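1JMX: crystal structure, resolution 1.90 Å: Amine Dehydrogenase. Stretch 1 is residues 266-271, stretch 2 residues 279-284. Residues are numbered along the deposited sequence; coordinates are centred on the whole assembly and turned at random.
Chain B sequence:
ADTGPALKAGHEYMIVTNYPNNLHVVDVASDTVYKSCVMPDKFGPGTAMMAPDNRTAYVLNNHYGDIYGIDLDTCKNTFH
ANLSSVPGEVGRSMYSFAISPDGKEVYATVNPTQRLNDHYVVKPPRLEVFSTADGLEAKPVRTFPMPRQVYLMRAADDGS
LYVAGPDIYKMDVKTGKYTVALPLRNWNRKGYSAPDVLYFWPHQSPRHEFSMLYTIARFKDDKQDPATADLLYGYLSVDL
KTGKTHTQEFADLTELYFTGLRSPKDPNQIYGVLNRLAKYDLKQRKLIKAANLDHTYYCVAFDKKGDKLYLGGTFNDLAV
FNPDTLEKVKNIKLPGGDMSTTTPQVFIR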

# COMPACT_ATOMS: atom_id res chain seq x y z
N ASP B 266 -26.13 27.47 -15.96
CA ASP B 266 -25.25 27.86 -17.05
C ASP B 266 -24.41 26.63 -17.37
O ASP B 266 -23.50 26.26 -16.61
CB ASP B 266 -24.36 29.06 -16.67
CG ASP B 266 -23.46 29.51 -17.83
OD1 ASP B 266 -22.60 30.38 -17.60
OD2 ASP B 266 -23.59 29.02 -18.97
N PRO B 267 -24.74 25.96 -18.48
CA PRO B 267 -24.08 24.75 -18.97
C PRO B 267 -22.65 24.97 -19.44
O PRO B 267 -21.90 24.02 -19.64
CB PRO B 267 -24.97 24.33 -20.13
CG PRO B 267 -25.45 25.63 -20.66
CD PRO B 267 -25.83 26.35 -19.39
N ASN B 268 -22.27 26.23 -19.64
CA ASN B 268 -20.91 26.52 -20.08
C ASN B 268 -19.95 26.47 -18.89
O ASN B 268 -18.73 26.62 -19.04
CB ASN B 268 -20.85 27.87 -20.77
CG ASN B 268 -19.45 28.23 -21.22
OD1 ASN B 268 -18.94 27.67 -22.20
ND2 ASN B 268 -18.80 29.13 -20.48
N GLN B 269 -20.49 26.27 -17.70
CA GLN B 269 -19.67 26.21 -16.51
C GLN B 269 -19.71 24.80 -15.95
O GLN B 269 -20.79 24.24 -15.76
CB GLN B 269 -20.19 27.18 -15.46
CG GLN B 269 -20.22 28.63 -15.90
CD GLN B 269 -20.73 29.54 -14.80
OE1 GLN B 269 -21.56 29.13 -13.97
NE2 GLN B 269 -20.25 30.78 -14.77
N ILE B 270 -18.53 24.24 -15.73
CA ILE B 270 -18.40 22.91 -15.16
C ILE B 270 -17.65 23.03 -13.83
O ILE B 270 -16.66 23.77 -13.72
CB ILE B 270 -17.68 21.93 -16.11
CG1 ILE B 270 -17.75 20.50 -15.55
CG2 ILE B 270 -16.24 22.36 -16.35
CD1 ILE B 270 -17.22 19.45 -16.46
N TYR B 271 -18.18 22.37 -12.80
CA TYR B 271 -17.60 22.39 -11.47
C TYR B 271 -17.03 21.03 -11.08
O TYR B 271 -17.77 20.05 -11.03
CB TYR B 271 -18.66 22.78 -10.44
CG TYR B 271 -19.28 24.14 -10.64
CD1 TYR B 271 -19.20 25.10 -9.64
CD2 TYR B 271 -19.99 24.45 -11.79
CE1 TYR B 271 -19.81 26.35 -9.78
CE2 TYR B 271 -20.60 25.69 -11.95
CZ TYR B 271 -20.51 26.64 -10.93
OH TYR B 271 -21.13 27.86 -11.07
N LYS B 279 -14.15 25.99 -10.67
CA LYS B 279 -15.19 26.46 -11.57
C LYS B 279 -14.51 26.76 -12.90
O LYS B 279 -13.61 27.58 -12.95
CB LYS B 279 -15.80 27.74 -10.98
CG LYS B 279 -17.00 28.28 -11.69
CD LYS B 279 -17.62 29.39 -10.86
CE LYS B 279 -18.76 30.06 -11.60
NZ LYS B 279 -19.48 31.06 -10.77
N TYR B 280 -14.91 26.05 -13.95
CA TYR B 280 -14.31 26.24 -15.26
C TYR B 280 -15.24 26.76 -16.34
O TYR B 280 -16.44 26.49 -16.32
CB TYR B 280 -13.69 24.94 -15.78
CG TYR B 280 -12.43 24.56 -15.08
CD1 TYR B 280 -12.47 23.89 -13.86
CD2 TYR B 280 -11.20 24.90 -15.61
CE1 TYR B 280 -11.30 23.56 -13.19
CE2 TYR B 280 -10.02 24.58 -14.95
CZ TYR B 280 -10.08 23.91 -13.74
OH TYR B 280 -8.92 23.62 -13.07
N ASP B 281 -14.65 27.43 -17.31
CA ASP B 281 -15.36 27.96 -18.46
C ASP B 281 -15.07 26.94 -19.55
O ASP B 281 -13.92 26.80 -19.97
CB ASP B 281 -14.78 29.32 -18.84
CG ASP B 281 -15.60 30.03 -19.88
OD1 ASP B 281 -15.84 29.45 -20.97
OD2 ASP B 281 -16.01 31.18 -19.61
N LEU B 282 -16.08 26.17 -19.96
CA LEU B 282 -15.91 25.15 -20.99
C LEU B 282 -15.42 25.71 -22.33
O LEU B 282 -14.51 25.17 -22.95
CB LEU B 282 -17.21 24.39 -21.26
CG LEU B 282 -17.67 23.17 -20.45
CD1 LEU B 282 -16.62 22.07 -20.48
CD2 LEU B 282 -17.98 23.59 -19.05
N LYS B 283 -16.10 26.75 -22.79
CA LYS B 283 -15.78 27.39 -24.07
C LYS B 283 -14.31 27.84 -24.08
O LYS B 283 -13.51 27.41 -24.92
CB LYS B 283 -16.72 28.59 -24.30
CG LYS B 283 -16.54 29.30 -25.65
CD LYS B 283 -17.46 30.54 -25.78
CE LYS B 283 -16.81 31.85 -25.30
NZ LYS B 283 -15.75 32.38 -26.23
N GLN B 284 -13.95 28.65 -23.07
CA GLN B 284 -12.60 29.18 -22.95
C GLN B 284 -11.55 28.22 -22.41
O GLN B 284 -10.36 28.53 -22.46
CB GLN B 284 -12.61 30.45 -22.10
CG GLN B 284 -13.46 31.58 -22.69
CD GLN B 284 -13.14 32.94 -22.08
OE1 GLN B 284 -12.40 33.74 -22.68
NE2 GLN B 284 -13.69 33.20 -20.89

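Residues 269-271 and 279-281 form neighbouring antiparallel strands whose N-to-C directions differ by 150°, with their axes approaching to 4.8 Å. Ile-270 and Tyr-280 make the hydrogen-bonded pair of the ladder: Tyr-280 N donates to Ile-270 O at 2.9 Å, and Ile-270 N returns a bond to Tyr-280 O at 3.1 Å. The flanking pairs, Gln-269 with Asp-281 and Tyr-271 with Lys-279, are non-hydrogen-bonded, as the alternation of an antiparallel sheet requires. Tyr-280 O has a second neighbour, Gln-269 CA, at 3.2 Å, a CA-H...O contact typical of such ladders.

Stretch 1 enters its strand through a type I turn from Asp-266 to Gln-269, closed by Gln-269 N bonding to Asp-266 O at 3.2 Å. Asp-266 OD2 also accepts from Asn-268 N at 3.2 Å, so its carboxylate engages an amide inside the turn. Beyond the strand pairing, Leu-282 N donates to Asn-268 O at 2.8 Å in a nearly straight bond, extending the backbone connection to the point where stretch 2 adopts helical backbone angles.

Asn-268 suits this junction because its carboxamide can donate and accept at once. Its OD1 receives Lys-283 N at 3.0 Å, while its ND2 donates to Asp-281 OD1, also at 3.0 Å. That same Asp-281 OD1 accepts from Gln-284 N at 2.9 Å, so the aspartate links the turn of stretch 1 to the backbone that follows it in stretch 2. A weak bond from Gln-284 NE2 to Asp-281 OD2, 3.3 Å long, adds to this.

The Ile-270 and Tyr-280 side chains share one face of the sheet. The branched isoleucine brings CG2 to 3.7 Å from Tyr-280 CB, and its CB lies 3.4 Å from CD2 of Leu-282, whose CA-to-CB bond points toward stretch 1. Ile-270 thus touches both Tyr-280 and Leu-282 with apolar atoms, which suits three buried residues.

On the other face, with Gln-269 and Asp-281, Lys-279 meets Tyr-271. The lysine is extended, all four chi angles being t, and its CG sits over the tyrosine ring, 4.2 Å from the centroid, in a CH-pi contact. Lysine fits here because its long methylene chain can pack against an aromatic face; its last methylene, CE, lies 3.3 Å from Tyr-271 OH and 3.6 Å from Gln-269 NE2, as close contacts rather than hydrogen bonds, and the charged NZ is hydrogen-bonded elsewhere in the structure.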